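Local coordinates for tRNA nucleotidyl transferase-related protein (Thermotoga maritima, PDB 3H38) that adds the CCA end to tRNA as a class II CCA-adding enzyme, binding ATP, CTP and magnesium in this portion of a longer protein, at residues A[198-203]-A[238-243]; A[44-47]-A[52-55]; A[229-234]-A[262-267]; A[288-293]-A[315-320]; A[27-32]-A[72-77]. All coordinates share one frame; numbering follows the deposited sequence.

How the contacts relate
Contact 2 lies closest to the chemistry: it holds Arg45, which binds ATP and CTP, and Asp55, which binds magnesium, although neither nucleotide nor metal is bound here. Contact 5 joins helix 17-32 to the loop before strand 77-80, an edge strand of the head-domain sheet, and encloses contact 2 along the chain, centres about 22 Å apart. Contacts 1 and 3, in the helical body, share helix 230-239 and touch where Ile243 CD1 lies 3.9 Å from Ile234 O. In contact 1, the side chain of Leu200 is about 7 Å from that of nucleotide-binding Arg177. Contact 4 lies further along, its centre about 20 Å from that of contact 3 and about 58 Å from that of contact 5.

Contact 1 of 5, residues A[198-203]-A[238-243]; sequences RLLKQA and AQFDVI
Leu200 and Phe240 carry this contact between helix 194-205 and the turn joining helix 230-239 to helix 242-246. One branch of the leucine does the touching. CG stands anti to the backbone N (chi1 -168°), which sends CD2 over one face of the Phe240 ring, and the two side chains cross at about a right angle. CD2 lies 3.7 Å from Phe240 CG and 14° off the normal through the ring centroid, a CH-pi contact displaced toward the rim. Lys201 takes a different path. Its extended aliphatic chain runs past the ring and brings CE to 4.2 Å from Phe240 CE1, at the edge and near the ring plane. The methyl thus covers a face while the lysine methylene borders the rim. Phe240 is followed by Asp241, whose positive phi belongs to the Schellman motif ending helix 230-239. Elsewhere Leu200 also rests on Phe171 and on Ala181 of helix 177-187, the helix that supplies nucleotide-binding arginines. No hydrogen bond crosses the contact. Cohesion therefore comes from dispersion and CH-pi attraction, with the Lys201 methylene only bordering the ring edge while its ammonium end extends beyond it.

Contact 2 of 5, residues A[44-47]-A[52-55]; sequences VRDL and KNLD
Asp46 and Asn53 meet through their first torsions: the aspartate CG lies anti to its carbonyl carbon (chi1 -66°), whereas the asparagine CG lies trans to the backbone N (chi1 172°). These torsions turn the two polar ends toward each other, the side chains crossing at about a right angle, with CB of Asp46 3.6 Å from CB of Asn53 and the carboxylate and amide planes 48° apart. Asn53 ND2 donates to Asp46 OD2 from the anti side of the carboxylate. The modelled separation of ND2 and OD2, 2.5 Å, is unusually short, so the bond's exact length is doubtful. The other carboxylate oxygen is gripped by the preceding residue. Arg45 approaches side-on, NE lying 3.0 Å from Asp46 OD1 and NH2 also 3.0 Å from OD1, both nitrogens on the same face of the carboxylate plane. This oxygen lies in the guanidinium plane, at its edge; a further bond from NH2 to OD2 is weak. Beyond the two segments, Arg45 NH1 donates to Asn134 OD1, so the guanidinium is fixed from two directions. Arg45 and Asn134 both bind ATP in this protein, and nearby Arg187 belongs to the same nucleotide pocket. Asp55, in the loop that carries Asn53, binds magnesium when the metal is present. Asp46 probably acts as a second-shell residue, one oxygen helping to orient Arg45 and the other, by the bond to Asn53, linking helix 42-49 to the loop. This is consistent with a structural link between the nucleotide-binding side and the loop bearing Asp55.

Contact 3 of 5, residues A[229-234]-A[262-267]; sequences NPLKSI and NLFRNI
Phe264 packs against Pro230, Leu231 and Ile234 where helices 230-239 and 254-274 run nearly antiparallel, their local axes 10.9 Å apart at 162°. Every contact across the two segments is apolar. Ile234 arrives from the opposite direction to the phenylalanine and sets CD1 against the ring edge, near its plane. The spacing is tight, 3.3 Å from Ile234 CD1 to Phe264 CE1, and the isoleucine reaches this far because CG1 is anti to the carbonyl carbon and CD1 continues the extended chain (chi2 -178°). Pro230 presents CB obliquely to the far rim, 3.6 Å from Phe264 CZ, while Leu231 meets the ring with CG, 4.0 Å from Phe264 CD1. Packing from within the aromatic residue's own helix completes the arrangement: Leu263 CD1 sits over the ring centre at a height of 3.9 Å. With alanine at Phe264, the ring that Pro230, Leu231 and Ile234 share would be gone, which is likely to open a gap between the helices. Around the pair, Phe264 also touches Val283 of helix 279-287 and Leu263 leans on Cys349 of helix 345-352. Ser233 touches Ile182 of helix 177-187, which places the pair within the all-helical body.

Contact 4 of 5, residues A[288-293]-A[315-320]; sequences LEFYDD and HVEKSA
A type II beta turn from Leu288 to Tyr291, joining helices 279-287 and 293-302, is met by Glu317 projecting from helix 309-328. Phe290 occupies the third turn position, with the positive phi expected there, and presents its backbone N-H to the carboxylate. The hydrogen bond from Phe290 N to Glu317 OE1 is 2.8 Å long and fairly straight, with an N-H...O angle of 159°. The donor approaches from above the carboxylate plane, 38° out of it. Glu317 reaches the turn with CG in the crowded position between backbone N and carbonyl carbon (chi1 65°) and the chain extended beyond. The same OE1 lies 3.2 Å from Glu289 CA, placing the carboxylate close against the turn backbone. The Phe290 ring folds back alongside the glutamate, the two side chains passing in opposite directions. Glu317 CB lies over one ring face, 4.1 Å from Phe290 CE2, and Glu317 OE2 approaches Phe290 CD2 to 3.6 Å. Glu289 slides past Glu317 in the opposite sense, its carboxylate plane steeply turned from its neighbour's. The polar end of Glu289 is engaged elsewhere, in a salt bridge to Lys259 and a hydrogen bond with Tyr354 OH. Pairing with Lys259 probably eases the proximity of two acidic groups. In this buried contact the carboxylate of Glu317 satisfies a backbone N-H, while its aliphatic stem packs beneath an aromatic ring, so one residue fastens the turn by polar and apolar means together.

Contact 5 of 5, residues A[27-32]-A[72-77]; sequences GKFGDE and KRFLPG
Phe29 and Phe74 slide past each other in opposite directions, and their rings meet obliquely, with planes 39° apart and centroids separated by 5.4 Å. The closest approach is not between the rings themselves: the far corner of the first, Phe29 CZ, lies 3.6 Å from the methylene of the second, Phe74 CB. Phe29 points from its helix toward the loop, CG anti to the carbonyl carbon (chi1 -59°), and the para end of its ring leads. Leu75 CG stands at the edge of the Phe29 ring, near the ring plane, 4.1 Å from Phe29 CE1. The two consecutive loop residues therefore hold different parts of the same ring, one at CZ and the other at CE1. Beside them, Lys28 NZ makes a salt bridge with Glu32 OE1 along the exposed side of the helix, at 3.2 Å. A serine in place of Phe29 would probably leave Phe74 and Leu75 facing a gap and let the loop move against the helix. Tyr70 of helix 64-72 meets Phe29 edge-to-face, and its hydroxyl is hydrogen-bonded to Glu32 OE2. Phe29 also touches Phe67 and Ala71, packing helix 17-32 on helix 64-72. Leu75 touches Leu22, Leu25 and Leu92, joining the loop to helix 17-32 and strand 87-92 just before strand 77-80, an outermost strand of the head-domain sheet.

Contact 1 of 5, residues A[198-203]-A[238-243]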
# COMPACT_ATOMS: atom_id res chain seq x y z
N ARG A 198 0.20 -22.96 10.44
CA ARG A 198 1.40 -23.55 10.88
C ARG A 198 2.55 -23.36 9.93
O ARG A 198 3.63 -23.09 10.34
CB ARG A 198 1.19 -25.01 11.16
CG ARG A 198 2.44 -25.74 11.32
CD ARG A 198 2.32 -26.89 12.25
NE ARG A 198 3.46 -26.93 13.15
CZ ARG A 198 3.70 -27.88 14.04
NH1 ARG A 198 4.77 -27.81 14.81
NH2 ARG A 198 2.87 -28.90 14.16
N LEU A 199 2.30 -23.53 8.65
CA LEU A 199 3.34 -23.31 7.64
C LEU A 199 3.89 -21.87 7.69
O LEU A 199 5.10 -21.64 7.58
CB LEU A 199 2.78 -23.63 6.25
CG LEU A 199 3.00 -25.01 5.62
CD1 LEU A 199 3.60 -26.02 6.58
CD2 LEU A 199 1.73 -25.56 4.98
N LEU A 200 2.99 -20.92 7.87
CA LEU A 200 3.32 -19.50 7.97
C LEU A 200 4.27 -19.26 9.14
O LEU A 200 5.30 -18.59 9.00
CB LEU A 200 2.01 -18.69 8.10
CG LEU A 200 2.02 -17.16 7.94
CD1 LEU A 200 0.79 -16.61 7.23
CD2 LEU A 200 2.18 -16.47 9.29
N LYS A 201 3.92 -19.83 10.30
CA LYS A 201 4.68 -19.63 11.53
C LYS A 201 6.09 -20.19 11.44
O LYS A 201 7.05 -19.60 11.96
CB LYS A 201 3.98 -20.31 12.71
CG LYS A 201 2.66 -19.70 13.12
CD LYS A 201 2.31 -20.12 14.55
CE LYS A 201 0.86 -19.82 14.92
NZ LYS A 201 0.65 -20.05 16.38
N GLN A 202 6.21 -21.36 10.81
CA GLN A 202 7.51 -22.01 10.63
C GLN A 202 8.42 -21.08 9.85
O GLN A 202 9.53 -20.75 10.29
CB GLN A 202 7.38 -23.35 9.91
CG GLN A 202 6.63 -24.42 10.70
CD GLN A 202 6.55 -25.77 9.98
OE1 GLN A 202 6.23 -26.79 10.60
NE2 GLN A 202 6.84 -25.79 8.68
N ALA A 203 7.92 -20.64 8.70
CA ALA A 203 8.65 -19.76 7.79
C ALA A 203 9.09 -18.50 8.52
O ALA A 203 10.22 -18.07 8.40
CB ALA A 203 7.78 -19.39 6.59
N ALA A 238 1.78 -8.65 14.01
CA ALA A 238 2.34 -8.71 15.33
C ALA A 238 1.91 -10.03 15.99
O ALA A 238 2.73 -10.74 16.54
CB ALA A 238 1.89 -7.51 16.12
N GLN A 239 0.69 -10.44 15.78
CA GLN A 239 0.25 -11.69 16.33
C GLN A 239 1.12 -12.79 15.83
O GLN A 239 1.30 -13.75 16.50
CB GLN A 239 -1.13 -12.00 15.86
CG GLN A 239 -2.19 -11.64 16.77
CD GLN A 239 -3.53 -12.07 16.28
OE1 GLN A 239 -3.75 -13.25 16.02
NE2 GLN A 239 -4.44 -11.13 16.14
N PHE A 240 1.59 -12.66 14.61
CA PHE A 240 2.42 -13.69 14.00
C PHE A 240 3.91 -13.47 14.18
O PHE A 240 4.72 -14.24 13.67
CB PHE A 240 2.11 -13.84 12.50
CG PHE A 240 0.87 -14.66 12.21
CD1 PHE A 240 0.65 -15.87 12.85
CD2 PHE A 240 -0.07 -14.22 11.28
CE1 PHE A 240 -0.48 -16.64 12.57
CE2 PHE A 240 -1.18 -14.97 11.00
CZ PHE A 240 -1.39 -16.19 11.65
N ASP A 241 4.27 -12.41 14.90
CA ASP A 241 5.68 -12.05 15.11
C ASP A 241 6.39 -11.55 13.87
O ASP A 241 7.61 -11.54 13.82
CB ASP A 241 6.45 -13.23 15.69
CG ASP A 241 6.08 -13.51 17.13
OD1 ASP A 241 6.05 -14.70 17.53
OD2 ASP A 241 5.80 -12.54 17.86
N VAL A 242 5.64 -11.12 12.86
CA VAL A 242 6.25 -10.70 11.59
C VAL A 242 7.01 -9.39 11.74
O VAL A 242 8.14 -9.25 11.23
CB VAL A 242 5.17 -10.51 10.50
CG1 VAL A 242 5.71 -9.73 9.32
CG2 VAL A 242 4.58 -11.85 10.08
N ILE A 243 6.41 -8.43 12.43
CA ILE A 243 7.00 -7.10 12.47
C ILE A 243 8.47 -7.12 12.88
O ILE A 243 9.29 -6.45 12.25
CB ILE A 243 6.28 -6.16 13.43
CG1 ILE A 243 4.80 -6.08 13.10
CG2 ILE A 243 6.95 -4.79 13.37
CD1 ILE A 243 4.00 -5.26 14.05

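Contact 2 of 5, residues A[44-47]-A[52-55]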
# COMPACT_ATOMS: atom_id res chain seq x y z
N VAL A 44 -11.75 -14.14 -11.20
CA VAL A 44 -12.58 -15.32 -11.00
C VAL A 44 -13.04 -15.43 -9.53
O VAL A 44 -14.19 -15.76 -9.24
CB VAL A 44 -11.84 -16.59 -11.45
CG1 VAL A 44 -12.60 -17.84 -11.03
CG2 VAL A 44 -11.64 -16.55 -12.96
N ARG A 45 -12.10 -15.19 -8.61
CA ARG A 45 -12.40 -15.03 -7.20
C ARG A 45 -13.56 -14.04 -7.01
O ARG A 45 -14.60 -14.36 -6.40
CB ARG A 45 -11.16 -14.48 -6.50
CG ARG A 45 -11.24 -14.37 -4.97
CD ARG A 45 -10.08 -13.46 -4.50
NE ARG A 45 -10.18 -12.12 -5.10
CZ ARG A 45 -9.14 -11.39 -5.50
NH1 ARG A 45 -7.89 -11.84 -5.36
NH2 ARG A 45 -9.36 -10.20 -6.06
N ASP A 46 -13.38 -12.85 -7.58
CA ASP A 46 -14.33 -11.76 -7.45
C ASP A 46 -15.70 -12.14 -8.02
O ASP A 46 -16.72 -11.92 -7.37
CB ASP A 46 -13.75 -10.48 -8.06
CG ASP A 46 -12.52 -9.96 -7.27
OD1 ASP A 46 -12.39 -10.31 -6.07
OD2 ASP A 46 -11.68 -9.21 -7.83
N LEU A 47 -15.71 -12.76 -9.20
CA LEU A 47 -16.97 -13.24 -9.78
C LEU A 47 -17.74 -14.10 -8.79
O LEU A 47 -18.93 -13.88 -8.54
CB LEU A 47 -16.75 -14.00 -11.11
CG LEU A 47 -18.00 -14.63 -11.74
CD1 LEU A 47 -18.93 -13.55 -12.26
CD2 LEU A 47 -17.64 -15.57 -12.87
N LYS A 52 -17.60 -6.83 -7.95
CA LYS A 52 -17.26 -6.19 -9.18
C LYS A 52 -15.77 -6.17 -9.37
O LYS A 52 -15.05 -5.87 -8.47
CB LYS A 52 -17.80 -4.78 -9.19
CG LYS A 52 -18.58 -4.45 -10.40
CD LYS A 52 -17.83 -3.56 -11.32
CE LYS A 52 -18.30 -2.16 -11.19
NZ LYS A 52 -17.30 -1.23 -10.61
N ASN A 53 -15.34 -6.50 -10.56
CA ASN A 53 -13.91 -6.58 -10.87
C ASN A 53 -13.76 -6.37 -12.36
O ASN A 53 -14.00 -7.29 -13.13
CB ASN A 53 -13.32 -7.94 -10.51
CG ASN A 53 -11.87 -8.10 -11.01
OD1 ASN A 53 -11.50 -7.57 -12.06
ND2 ASN A 53 -11.05 -8.82 -10.24
N LEU A 54 -13.35 -5.18 -12.78
CA LEU A 54 -13.57 -4.80 -14.17
C LEU A 54 -12.56 -5.34 -15.14
O LEU A 54 -12.90 -5.69 -16.28
CB LEU A 54 -13.67 -3.29 -14.31
CG LEU A 54 -14.87 -2.75 -13.53
CD1 LEU A 54 -14.41 -2.10 -12.21
CD2 LEU A 54 -15.63 -1.76 -14.40
N ASP A 55 -11.31 -5.42 -14.70
CA ASP A 55 -10.21 -5.66 -15.62
C ASP A 55 -10.21 -7.09 -16.19
O ASP A 55 -10.82 -8.00 -15.63
CB ASP A 55 -8.89 -5.35 -14.92
CG ASP A 55 -8.66 -6.23 -13.73
OD1 ASP A 55 -8.19 -5.69 -12.68
OD2 ASP A 55 -8.95 -7.44 -13.84

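Contact 3 of 5, residues A[229-234]-A[262-267]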
# COMPACT_ATOMS: atom_id res chain seq x y z
N ASN A 229 -8.42 -2.21 6.02
CA ASN A 229 -8.21 -1.95 7.44
C ASN A 229 -6.83 -2.34 7.83
O ASN A 229 -6.62 -3.39 8.37
CB ASN A 229 -9.20 -2.71 8.32
CG ASN A 229 -10.61 -2.15 8.25
OD1 ASN A 229 -10.81 -0.96 8.29
ND2 ASN A 229 -11.59 -3.03 8.16
N PRO A 230 -5.89 -1.46 7.56
CA PRO A 230 -4.46 -1.73 7.72
C PRO A 230 -4.15 -2.13 9.15
O PRO A 230 -3.34 -3.02 9.39
CB PRO A 230 -3.80 -0.38 7.40
CG PRO A 230 -4.85 0.45 6.71
CD PRO A 230 -6.17 -0.04 7.24
N LEU A 231 -4.80 -1.48 10.10
CA LEU A 231 -4.49 -1.67 11.51
C LEU A 231 -4.73 -3.13 11.93
O LEU A 231 -3.98 -3.67 12.75
CB LEU A 231 -5.37 -0.73 12.34
CG LEU A 231 -4.89 -0.07 13.64
CD1 LEU A 231 -5.96 -0.34 14.60
CD2 LEU A 231 -3.55 -0.58 14.19
N LYS A 232 -5.72 -3.75 11.34
CA LYS A 232 -6.04 -5.13 11.55
C LYS A 232 -4.94 -6.04 11.11
O LYS A 232 -4.65 -6.99 11.76
CB LYS A 232 -7.20 -5.45 10.65
CG LYS A 232 -8.47 -5.48 11.30
CD LYS A 232 -8.57 -6.73 12.10
CE LYS A 232 -9.27 -7.76 11.34
NZ LYS A 232 -9.68 -8.78 12.29
N SER A 233 -4.39 -5.71 9.97
CA SER A 233 -3.30 -6.44 9.30
C SER A 233 -2.03 -6.33 10.14
O SER A 233 -1.37 -7.33 10.46
CB SER A 233 -3.02 -5.82 7.94
OG SER A 233 -4.06 -6.08 7.01
N ILE A 234 -1.71 -5.10 10.48
CA ILE A 234 -0.61 -4.80 11.37
C ILE A 234 -0.70 -5.59 12.67
O ILE A 234 0.28 -6.18 13.13
CB ILE A 234 -0.56 -3.31 11.64
CG1 ILE A 234 -0.19 -2.57 10.35
CG2 ILE A 234 0.41 -3.02 12.77
CD1 ILE A 234 -0.07 -1.04 10.55
N ASN A 262 -3.95 5.66 16.98
CA ASN A 262 -3.99 7.10 16.77
C ASN A 262 -3.54 7.48 15.37
O ASN A 262 -4.14 8.35 14.72
CB ASN A 262 -3.11 7.86 17.77
CG ASN A 262 -3.57 7.70 19.21
OD1 ASN A 262 -2.79 7.87 20.14
ND2 ASN A 262 -4.83 7.35 19.38
N LEU A 263 -2.46 6.85 14.92
CA LEU A 263 -1.85 7.13 13.63
C LEU A 263 -2.91 7.05 12.53
O LEU A 263 -3.19 8.04 11.87
CB LEU A 263 -0.74 6.12 13.36
CG LEU A 263 0.26 6.26 12.20
CD1 LEU A 263 0.01 5.22 11.11
CD2 LEU A 263 0.33 7.68 11.65
N PHE A 264 -3.52 5.88 12.38
CA PHE A 264 -4.46 5.63 11.29
C PHE A 264 -5.69 6.50 11.38
O PHE A 264 -6.12 7.07 10.38
CB PHE A 264 -4.80 4.14 11.17
CG PHE A 264 -3.71 3.33 10.51
CD1 PHE A 264 -2.95 2.42 11.25
CD2 PHE A 264 -3.41 3.52 9.15
CE1 PHE A 264 -1.94 1.68 10.64
CE2 PHE A 264 -2.39 2.79 8.52
CZ PHE A 264 -1.65 1.86 9.25
N ARG A 265 -6.25 6.60 12.58
CA ARG A 265 -7.40 7.48 12.83
C ARG A 265 -7.18 8.86 12.24
O ARG A 265 -8.08 9.45 11.64
CB ARG A 265 -7.70 7.62 14.34
CG ARG A 265 -8.89 8.58 14.63
CD ARG A 265 -8.88 9.25 16.05
NE ARG A 265 -8.47 8.29 17.07
CZ ARG A 265 -7.45 8.43 17.91
NH1 ARG A 265 -7.18 7.43 18.74
NH2 ARG A 265 -6.73 9.54 17.96
N ASN A 266 -5.97 9.38 12.43
CA ASN A 266 -5.70 10.77 12.14
C ASN A 266 -5.17 11.00 10.75
O ASN A 266 -5.10 12.13 10.27
CB ASN A 266 -4.75 11.34 13.19
CG ASN A 266 -5.44 11.57 14.52
OD1 ASN A 266 -6.51 12.17 14.56
ND2 ASN A 266 -4.85 11.10 15.61
N ILE A 267 -4.80 9.91 10.09
CA ILE A 267 -4.17 10.02 8.79
C ILE A 267 -5.05 10.71 7.72
O ILE A 267 -4.55 11.51 6.92
CB ILE A 267 -3.60 8.66 8.34
CG1 ILE A 267 -2.18 8.50 8.90
CG2 ILE A 267 -3.63 8.52 6.81
CD1 ILE A 267 -1.52 7.18 8.58

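Contact 4 of 5, residues A[288-293]-A[315-320]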
# COMPACT_ATOMS: atom_id res chain seq x y z
N LEU A 288 10.03 2.85 13.64
CA LEU A 288 11.46 3.11 13.73
C LEU A 288 11.87 4.11 14.84
O LEU A 288 13.03 4.52 14.92
CB LEU A 288 12.00 3.52 12.35
CG LEU A 288 12.51 2.42 11.39
CD1 LEU A 288 11.86 1.06 11.57
CD2 LEU A 288 12.41 2.88 9.96
N GLU A 289 10.94 4.47 15.71
CA GLU A 289 11.33 5.26 16.87
C GLU A 289 12.45 4.59 17.66
O GLU A 289 12.43 3.37 17.86
CB GLU A 289 10.12 5.51 17.77
CG GLU A 289 9.14 6.52 17.19
CD GLU A 289 7.99 6.84 18.15
OE1 GLU A 289 7.31 7.86 17.92
OE2 GLU A 289 7.77 6.08 19.12
N PHE A 290 13.43 5.39 18.07
CA PHE A 290 14.46 4.97 19.03
C PHE A 290 15.50 4.03 18.46
O PHE A 290 16.20 3.32 19.19
CB PHE A 290 13.82 4.40 20.30
CG PHE A 290 12.90 5.35 20.98
CD1 PHE A 290 11.54 5.10 21.04
CD2 PHE A 290 13.39 6.54 21.53
CE1 PHE A 290 10.68 5.99 21.66
CE2 PHE A 290 12.54 7.43 22.15
CZ PHE A 290 11.18 7.16 22.21
N TYR A 291 15.61 4.05 17.14
CA TYR A 291 16.57 3.22 16.44
C TYR A 291 17.95 3.86 16.52
O TYR A 291 18.13 5.04 16.23
CB TYR A 291 16.17 3.02 14.97
CG TYR A 291 15.47 1.72 14.67
CD1 TYR A 291 15.92 0.90 13.65
CD2 TYR A 291 14.36 1.31 15.40
CE1 TYR A 291 15.29 -0.31 13.36
CE2 TYR A 291 13.72 0.10 15.12
CZ TYR A 291 14.20 -0.70 14.09
OH TYR A 291 13.60 -1.90 13.78
N ASP A 292 18.92 3.06 16.92
CA ASP A 292 20.32 3.47 16.89
C ASP A 292 20.80 3.61 15.44
O ASP A 292 20.22 3.01 14.53
CB ASP A 292 21.15 2.44 17.65
CG ASP A 292 20.70 1.00 17.39
OD1 ASP A 292 19.47 0.71 17.40
OD2 ASP A 292 21.59 0.15 17.18
N ASP A 293 21.88 4.32 15.24
CA ASP A 293 22.38 4.64 13.94
C ASP A 293 22.72 3.46 13.06
O ASP A 293 22.54 3.50 11.89
CB ASP A 293 23.64 5.48 14.10
CG ASP A 293 23.33 6.94 14.24
OD1 ASP A 293 22.29 7.36 13.74
OD2 ASP A 293 24.12 7.69 14.82
N HIS A 315 13.26 13.82 15.49
CA HIS A 315 12.67 15.08 15.91
C HIS A 315 11.38 14.80 16.69
O HIS A 315 11.18 15.35 17.77
CB HIS A 315 12.40 15.99 14.70
CG HIS A 315 11.75 17.29 15.05
ND1 HIS A 315 12.26 18.16 16.00
CD2 HIS A 315 10.63 17.89 14.57
CE1 HIS A 315 11.49 19.22 16.10
NE2 HIS A 315 10.49 19.09 15.23
N VAL A 316 10.54 13.91 16.18
CA VAL A 316 9.26 13.62 16.84
C VAL A 316 9.48 12.85 18.14
O VAL A 316 8.96 13.22 19.19
CB VAL A 316 8.25 12.89 15.89
CG1 VAL A 316 6.97 12.48 16.62
CG2 VAL A 316 7.90 13.78 14.72
N GLU A 317 10.28 11.80 18.09
CA GLU A 317 10.49 11.01 19.30
C GLU A 317 11.09 11.85 20.40
O GLU A 317 10.83 11.61 21.57
CB GLU A 317 11.31 9.74 19.04
CG GLU A 317 12.74 9.99 18.60
CD GLU A 317 13.43 8.73 18.11
OE1 GLU A 317 12.90 8.04 17.20
OE2 GLU A 317 14.52 8.42 18.65
N LYS A 318 11.89 12.85 20.04
CA LYS A 318 12.56 13.67 21.05
C LYS A 318 11.67 14.80 21.54
O LYS A 318 11.66 15.10 22.73
CB LYS A 318 13.90 14.20 20.54
CG LYS A 318 14.98 13.13 20.43
CD LYS A 318 16.26 13.69 19.82
CE LYS A 318 17.34 12.62 19.73
NZ LYS A 318 17.76 12.11 21.07
N SER A 319 10.91 15.41 20.63
CA SER A 319 10.06 16.55 21.00
C SER A 319 8.65 16.15 21.44
O SER A 319 7.86 17.00 21.87
CB SER A 319 9.97 17.55 19.84
OG SER A 319 9.01 17.12 18.89
N ALA A 320 8.34 14.86 21.33
CA ALA A 320 7.00 14.38 21.68
C ALA A 320 6.61 14.62 23.15
O ALA A 320 5.55 15.17 23.43
CB ALA A 320 6.82 12.91 21.29

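Contact 5 of 5, residues A[27-32]-A[72-77]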
# COMPACT_ATOMS: atom_id res chain seq x y z
N GLY A 27 -12.15 -16.34 -26.80
CA GLY A 27 -12.22 -17.79 -26.81
C GLY A 27 -12.13 -18.24 -28.25
O GLY A 27 -11.34 -19.12 -28.61
N LYS A 28 -12.94 -17.61 -29.07
CA LYS A 28 -13.04 -17.88 -30.48
C LYS A 28 -11.72 -17.70 -31.21
O LYS A 28 -11.38 -18.55 -31.99
CB LYS A 28 -14.13 -17.04 -31.11
CG LYS A 28 -15.11 -17.78 -31.97
CD LYS A 28 -14.57 -18.12 -33.34
CE LYS A 28 -14.74 -19.62 -33.67
NZ LYS A 28 -14.42 -20.01 -35.08
N PHE A 29 -10.99 -16.62 -30.92
CA PHE A 29 -9.63 -16.45 -31.45
C PHE A 29 -8.74 -17.59 -31.01
O PHE A 29 -7.85 -18.00 -31.74
CB PHE A 29 -8.98 -15.14 -31.00
CG PHE A 29 -9.73 -13.91 -31.38
CD1 PHE A 29 -9.51 -12.71 -30.72
CD2 PHE A 29 -10.69 -13.95 -32.40
CE1 PHE A 29 -10.21 -11.57 -31.08
CE2 PHE A 29 -11.39 -12.81 -32.75
CZ PHE A 29 -11.15 -11.62 -32.09
N GLY A 30 -8.97 -18.09 -29.79
CA GLY A 30 -8.16 -19.16 -29.25
C GLY A 30 -8.22 -20.36 -30.18
O GLY A 30 -7.20 -20.87 -30.62
N ASP A 31 -9.44 -20.80 -30.49
CA ASP A 31 -9.67 -21.91 -31.40
C ASP A 31 -9.06 -21.68 -32.78
O ASP A 31 -8.52 -22.59 -33.39
CB ASP A 31 -11.16 -22.16 -31.57
CG ASP A 31 -11.77 -22.87 -30.38
OD1 ASP A 31 -11.02 -23.11 -29.41
OD2 ASP A 31 -12.99 -23.18 -30.43
N GLU A 32 -9.16 -20.45 -33.27
CA GLU A 32 -8.76 -20.14 -34.63
C GLU A 32 -7.25 -20.13 -34.77
O GLU A 32 -6.73 -20.15 -35.88
CB GLU A 32 -9.35 -18.81 -35.08
CG GLU A 32 -10.83 -18.92 -35.46
CD GLU A 32 -11.49 -17.56 -35.58
OE1 GLU A 32 -12.69 -17.51 -35.94
OE2 GLU A 32 -10.83 -16.53 -35.31
N LYS A 72 -5.47 -8.43 -32.19
CA LYS A 72 -5.40 -7.03 -32.54
C LYS A 72 -6.11 -6.70 -33.81
O LYS A 72 -6.67 -5.65 -33.92
CB LYS A 72 -3.97 -6.54 -32.63
CG LYS A 72 -3.86 -5.03 -32.54
CD LYS A 72 -3.04 -4.45 -33.65
CE LYS A 72 -3.01 -2.96 -33.54
NZ LYS A 72 -1.64 -2.40 -33.38
N ARG A 73 -6.08 -7.58 -34.79
CA ARG A 73 -6.70 -7.26 -36.05
C ARG A 73 -8.17 -7.41 -36.11
O ARG A 73 -8.76 -7.30 -37.17
CB ARG A 73 -6.08 -8.02 -37.18
CG ARG A 73 -5.82 -9.43 -36.97
CD ARG A 73 -5.74 -10.08 -38.29
NE ARG A 73 -4.63 -10.99 -38.36
CZ ARG A 73 -4.67 -12.17 -38.96
NH1 ARG A 73 -5.77 -12.56 -39.55
NH2 ARG A 73 -3.61 -12.95 -38.98
N PHE A 74 -8.79 -7.66 -34.98
CA PHE A 74 -10.24 -7.78 -34.95
C PHE A 74 -10.73 -6.91 -33.82
O PHE A 74 -11.92 -6.58 -33.75
CB PHE A 74 -10.67 -9.24 -34.78
CG PHE A 74 -10.08 -10.15 -35.81
CD1 PHE A 74 -8.83 -10.72 -35.63
CD2 PHE A 74 -10.75 -10.41 -36.99
CE1 PHE A 74 -8.28 -11.55 -36.59
CE2 PHE A 74 -10.20 -11.24 -37.95
CZ PHE A 74 -8.96 -11.80 -37.75
N LEU A 75 -9.79 -6.53 -32.96
CA LEU A 75 -10.04 -5.62 -31.86
C LEU A 75 -9.10 -4.44 -31.96
O LEU A 75 -8.01 -4.46 -31.38
CB LEU A 75 -9.81 -6.32 -30.53
CG LEU A 75 -10.60 -7.60 -30.28
CD1 LEU A 75 -10.27 -8.12 -28.90
CD2 LEU A 75 -12.08 -7.33 -30.42
N PRO A 76 -9.50 -3.41 -32.71
CA PRO A 76 -8.64 -2.25 -32.97
C PRO A 76 -8.17 -1.59 -31.67
O PRO A 76 -8.97 -1.02 -30.92
CB PRO A 76 -9.55 -1.30 -33.75
CG PRO A 76 -10.58 -2.20 -34.37
CD PRO A 76 -10.81 -3.28 -33.37
N GLY A 77 -6.87 -1.68 -31.41
CA GLY A 77 -6.29 -1.09 -30.22
C GLY A 77 -4.77 -1.01 -30.32
O GLY A 77 -4.18 -1.38 -31.33